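Local coordinates for ribosomal protein L11 methyltransferase (Lactobacillus delbrueckii subsp. bulgaricus ATCC BAA-365, PDB 3GRZ) that probably trimethylates lysine side chains of ribosomal protein L11 with S-adenosyl-L-methionine as methyl donor, here represented by its C-terminal methyltransferase fragment, at residues B[157-163]-B[187-193]. Coordinates in Å, arbitrary orientation, origin at the centre of the assembly. Numbering follows the deposited sequence.
Sequences FSGIDYL and RWIGLAI
A salt bridge closes one end of this antiparallel strand pair. Arg-187 NE lies 2.4 Å from Asp-161 OD1, a very short hydrogen bond, and Arg-187 NH2 reaches Asp-161 OD2 at 3.3 Å. Arg-187 has chi1 p and Asp-161 chi1 t. Asp-161 OD2 also accepts from Leu-163 N at 3.3 Å, an Asx turn. Tyr-162 N donates to Arg-187 O (2.9 Å), and Tyr-162 CE2 lies over one face of the Arg-187 guanidinium, 3.6 Å from Arg-187 NH2.

The strand segments approach to 4.6 Å at 132°. Phe-157 and Leu-191 form a hydrogen-bonded pair: Phe-157 N donates to Leu-191 O (3.0 Å) and Leu-191 N to Phe-157 O (2.8 Å). Ile-160 pairs with Ile-189 likewise: Ile-189 N to Ile-160 O is 2.7 Å, while Ile-160 N to Ile-189 O is weak at 3.5 Å. Between these pairs the register slips by one, a beta bulge. Gly-159 sits there at phi/psi 87/14, where a CB would strike the preceding carbonyl. Asp-161 faces Trp-188 in a non-hydrogen-bonded pair (CA to CA 4.9 Å).

Phe-157, Ile-160, Ile-189 and Leu-191 share one sheet face. Phe-157 packs on helix 135-145, Leu-191 on 165-174, Ile-160 on both. Ile-160 CB meets Ile-189 CB at 3.8 Å. Ile-193 CD1 makes a CH-pi contact with the Phe-157 ring, 4.0 Å from its centroid. Gly-159 adjoins Asn-132, predicted to bind S-adenosyl-L-methionine. Strand 188-195, inserted antiparallel between 153-161 and 177-185, is the hallmark of the Rossmann-like class I methyltransferase fold.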
ATOM      1  N   PHE B 157      11.075   6.781  -0.016  1.00 24.72           N
ATOM      2  CA  PHE B 157      12.337   6.076   0.183  1.00 24.93           C
ATOM      3  C   PHE B 157      12.068   4.638   0.521  1.00 26.06           C
ATOM      4  O   PHE B 157      11.135   4.329   1.259  1.00 26.74           O
ATOM      5  CB  PHE B 157      13.147   6.645   1.355  1.00 24.00           C
ATOM      6  CG  PHE B 157      13.833   7.962   1.068  1.00 31.76           C
ATOM      7  CD1 PHE B 157      13.889   8.487  -0.229  1.00 29.63           C
ATOM      8  CD2 PHE B 157      14.466   8.650   2.105  1.00 28.88           C
ATOM      9  CE1 PHE B 157      14.542   9.692  -0.485  1.00 31.23           C
ATOM     10  CE2 PHE B 157      15.126   9.868   1.862  1.00 30.02           C
ATOM     11  CZ  PHE B 157      15.152  10.393   0.575  1.00 25.79           C
ATOM     12  N   SER B 158      12.910   3.757   0.004  1.00 27.44           N
ATOM     13  CA  SER B 158      12.935   2.377   0.448  1.00 29.66           C
ATOM     14  C   SER B 158      14.395   1.930   0.446  1.00 26.80           C
ATOM     15  O   SER B 158      15.279   2.701   0.029  1.00 31.28           O
ATOM     16  CB  SER B 158      12.085   1.500  -0.458  1.00 31.98           C
ATOM     17  OG  SER B 158      11.884   0.245   0.160  1.00 35.97           O
ATOM     18  N   GLY B 159      14.649   0.720   0.936  1.00 27.18           N
ATOM     19  CA  GLY B 159      16.006   0.178   1.014  1.00 31.55           C
ATOM     20  C   GLY B 159      16.726   0.561   2.300  1.00 30.90           C
ATOM     21  O   GLY B 159      17.940   0.398   2.398  1.00 35.88           O
ATOM     22  N   ILE B 160      15.978   1.065   3.281  1.00 34.41           N
ATOM     23  CA  ILE B 160      16.548   1.481   4.573  1.00 29.79           C
ATOM     24  C   ILE B 160      16.571   0.313   5.541  1.00 31.18           C
ATOM     25  O   ILE B 160      15.517  -0.205   5.905  1.00 32.83           O
ATOM     26  CB  ILE B 160      15.737   2.641   5.210  1.00 30.69           C
ATOM     27  CG1 ILE B 160      15.740   3.858   4.297  1.00 25.21           C
ATOM     28  CG2 ILE B 160      16.303   3.030   6.590  1.00 34.38           C
ATOM     29  CD1 ILE B 160      14.545   4.798   4.498  1.00 29.57           C
ATOM     30  N   ASP B 161      17.764  -0.114   5.964  1.00 31.75           N
ATOM     31  CA  ASP B 161      17.861  -1.067   7.083  1.00 34.01           C
ATOM     32  C   ASP B 161      17.392  -0.394   8.382  1.00 31.83           C
ATOM     33  O   ASP B 161      17.680   0.776   8.587  1.00 34.33           O
ATOM     34  CB  ASP B 161      19.297  -1.574   7.241  1.00 33.32           C
ATOM     35  CG  ASP B 161      19.413  -2.629   8.312  1.00 41.52           C
ATOM     36  OD1 ASP B 161      18.975  -3.769   8.063  1.00 47.78           O
ATOM     37  OD2 ASP B 161      19.907  -2.309   9.412  1.00 47.00           O
ATOM     38  N   TYR B 162      16.679  -1.120   9.247  1.00 34.94           N
ATOM     39  CA  TYR B 162      16.074  -0.528  10.458  1.00 37.82           C
ATOM     40  C   TYR B 162      17.067   0.151  11.420  1.00 42.27           C
ATOM     41  O   TYR B 162      16.718   1.126  12.095  1.00 42.28           O
ATOM     42  CB  TYR B 162      15.188  -1.544  11.209  1.00 37.18           C
ATOM     43  CG  TYR B 162      15.944  -2.562  12.038  1.00 47.08           C
ATOM     44  CD1 TYR B 162      16.019  -2.451  13.437  1.00 51.43           C
ATOM     45  CD2 TYR B 162      16.585  -3.636  11.431  1.00 40.24           C
ATOM     46  CE1 TYR B 162      16.717  -3.398  14.198  1.00 49.72           C
ATOM     47  CE2 TYR B 162      17.283  -4.572  12.170  1.00 48.41           C
ATOM     48  CZ  TYR B 162      17.349  -4.457  13.548  1.00 53.92           C
ATOM     49  OH  TYR B 162      18.050  -5.416  14.252  1.00 50.86           O
ATOM     50  N   LEU B 163      18.302  -0.348  11.447  1.00 38.66           N
ATOM     51  CA  LEU B 163      19.376   0.248  12.248  1.00 42.52           C
ATOM     52  C   LEU B 163      19.817   1.611  11.719  1.00 43.70           C
ATOM     53  O   LEU B 163      20.341   2.430  12.472  1.00 44.66           O
ATOM     54  CB  LEU B 163      20.576  -0.699  12.331  1.00 43.58           C
ATOM     55  CG  LEU B 163      20.356  -2.046  13.035  1.00 48.20           C
ATOM     56  CD1 LEU B 163      21.530  -3.000  12.786  1.00 53.54           C
ATOM     57  CD2 LEU B 163      20.105  -1.876  14.531  1.00 51.66           C
ATOM     58  N   ARG B 187      13.662  -6.593   8.089  1.00 37.20           N
ATOM     59  CA  ARG B 187      14.555  -5.547   8.596  1.00 38.84           C
ATOM     60  C   ARG B 187      14.506  -4.255   7.775  1.00 32.05           C
ATOM     61  O   ARG B 187      15.187  -3.278   8.096  1.00 37.02           O
ATOM     62  CB  ARG B 187      15.987  -6.077   8.784  1.00 44.53           C
ATOM     63  CG  ARG B 187      16.788  -6.477   7.529  1.00 51.08           C
ATOM     64  CD  ARG B 187      18.178  -7.045   7.959  1.00 54.42           C
ATOM     65  NE  ARG B 187      18.925  -6.084   8.788  1.00 54.46           N
ATOM     66  CZ  ARG B 187      19.754  -6.385   9.789  1.00 55.95           C
ATOM     67  NH1 ARG B 187      19.985  -7.649  10.140  1.00 53.05           N
ATOM     68  NH2 ARG B 187      20.361  -5.403  10.451  1.00 52.03           N
ATOM     69  N   TRP B 188      13.665  -4.249   6.742  1.00 30.14           N
ATOM     70  CA  TRP B 188      13.616  -3.147   5.772  1.00 31.35           C
ATOM     71  C   TRP B 188      12.539  -2.128   6.070  1.00 32.57           C
ATOM     72  O   TRP B 188      11.443  -2.483   6.472  1.00 29.80           O
ATOM     73  CB  TRP B 188      13.414  -3.686   4.349  1.00 34.81           C
ATOM     74  CG  TRP B 188      14.508  -4.584   3.939  1.00 33.27           C
ATOM     75  CD1 TRP B 188      14.440  -5.944   3.777  1.00 37.25           C
ATOM     76  CD2 TRP B 188      15.863  -4.211   3.682  1.00 35.56           C
ATOM     77  NE1 TRP B 188      15.667  -6.432   3.415  1.00 37.12           N
ATOM     78  CE2 TRP B 188      16.560  -5.392   3.346  1.00 44.97           C
ATOM     79  CE3 TRP B 188      16.557  -2.987   3.689  1.00 32.33           C
ATOM     80  CZ2 TRP B 188      17.919  -5.390   3.016  1.00 46.24           C
ATOM     81  CZ3 TRP B 188      17.910  -2.987   3.360  1.00 39.63           C
ATOM     82  CH2 TRP B 188      18.575  -4.181   3.032  1.00 43.35           C
ATOM     83  N   ILE B 189      12.867  -0.867   5.828  1.00 31.21           N
ATOM     84  CA  ILE B 189      11.989   0.258   6.080  1.00 29.72           C
ATOM     85  C   ILE B 189      11.690   0.984   4.782  1.00 30.37           C
ATOM     86  O   ILE B 189      12.589   1.190   3.953  1.00 29.64           O
ATOM     87  CB  ILE B 189      12.656   1.274   7.070  1.00 33.28           C
ATOM     88  CG1 ILE B 189      13.158   0.577   8.344  1.00 35.62           C
ATOM     89  CG2 ILE B 189      11.734   2.438   7.395  1.00 28.96           C
ATOM     90  CD1 ILE B 189      12.111   0.255   9.354  1.00 43.67           C
ATOM     91  N   GLY B 190      10.426   1.372   4.609  1.00 27.85           N
ATOM     92  CA  GLY B 190      10.018   2.299   3.555  1.00 25.62           C
ATOM     93  C   GLY B 190       9.365   3.521   4.170  1.00 32.39           C
ATOM     94  O   GLY B 190       8.672   3.415   5.179  1.00 29.74           O
ATOM     95  N   LEU B 191       9.581   4.685   3.570  1.00 30.79           N
ATOM     96  CA  LEU B 191       9.005   5.933   4.085  1.00 33.85           C
ATOM     97  C   LEU B 191       8.291   6.745   3.022  1.00 32.89           C
ATOM     98  O   LEU B 191       8.819   6.925   1.921  1.00 30.82           O
ATOM     99  CB  LEU B 191      10.097   6.827   4.690  1.00 27.85           C
ATOM    100  CG  LEU B 191      11.053   6.263   5.738  1.00 28.88           C
ATOM    101  CD1 LEU B 191      12.173   7.282   5.975  1.00 31.93           C
ATOM    102  CD2 LEU B 191      10.312   5.956   7.037  1.00 25.20           C
ATOM    103  N   ALA B 192       7.105   7.245   3.369  1.00 29.99           N
ATOM    104  CA  ALA B 192       6.434   8.288   2.597  1.00 27.94           C
ATOM    105  C   ALA B 192       6.711   9.617   3.300  1.00 30.26           C
ATOM    106  O   ALA B 192       6.479   9.748   4.507  1.00 30.95           O
ATOM    107  CB  ALA B 192       4.941   8.028   2.498  1.00 26.66           C
ATOM    108  N   ILE B 193       7.207  10.581   2.531  1.00 29.73           N
ATOM    109  CA  ILE B 193       7.813  11.804   3.037  1.00 29.44           C
ATOM    110  C   ILE B 193       7.201  13.027   2.341  1.00 31.23           C
ATOM    111  O   ILE B 193       6.920  12.996   1.145  1.00 30.17           O
ATOM    112  CB  ILE B 193       9.361  11.771   2.820  1.00 25.95           C
ATOM    113  CG1 ILE B 193      10.014  10.689   3.689  1.00 30.15           C
ATOM    114  CG2 ILE B 193      10.029  13.129   3.101  1.00 30.23           C
ATOM    115  CD1 ILE B 193      11.326  10.152   3.102  1.00 25.53           C
TER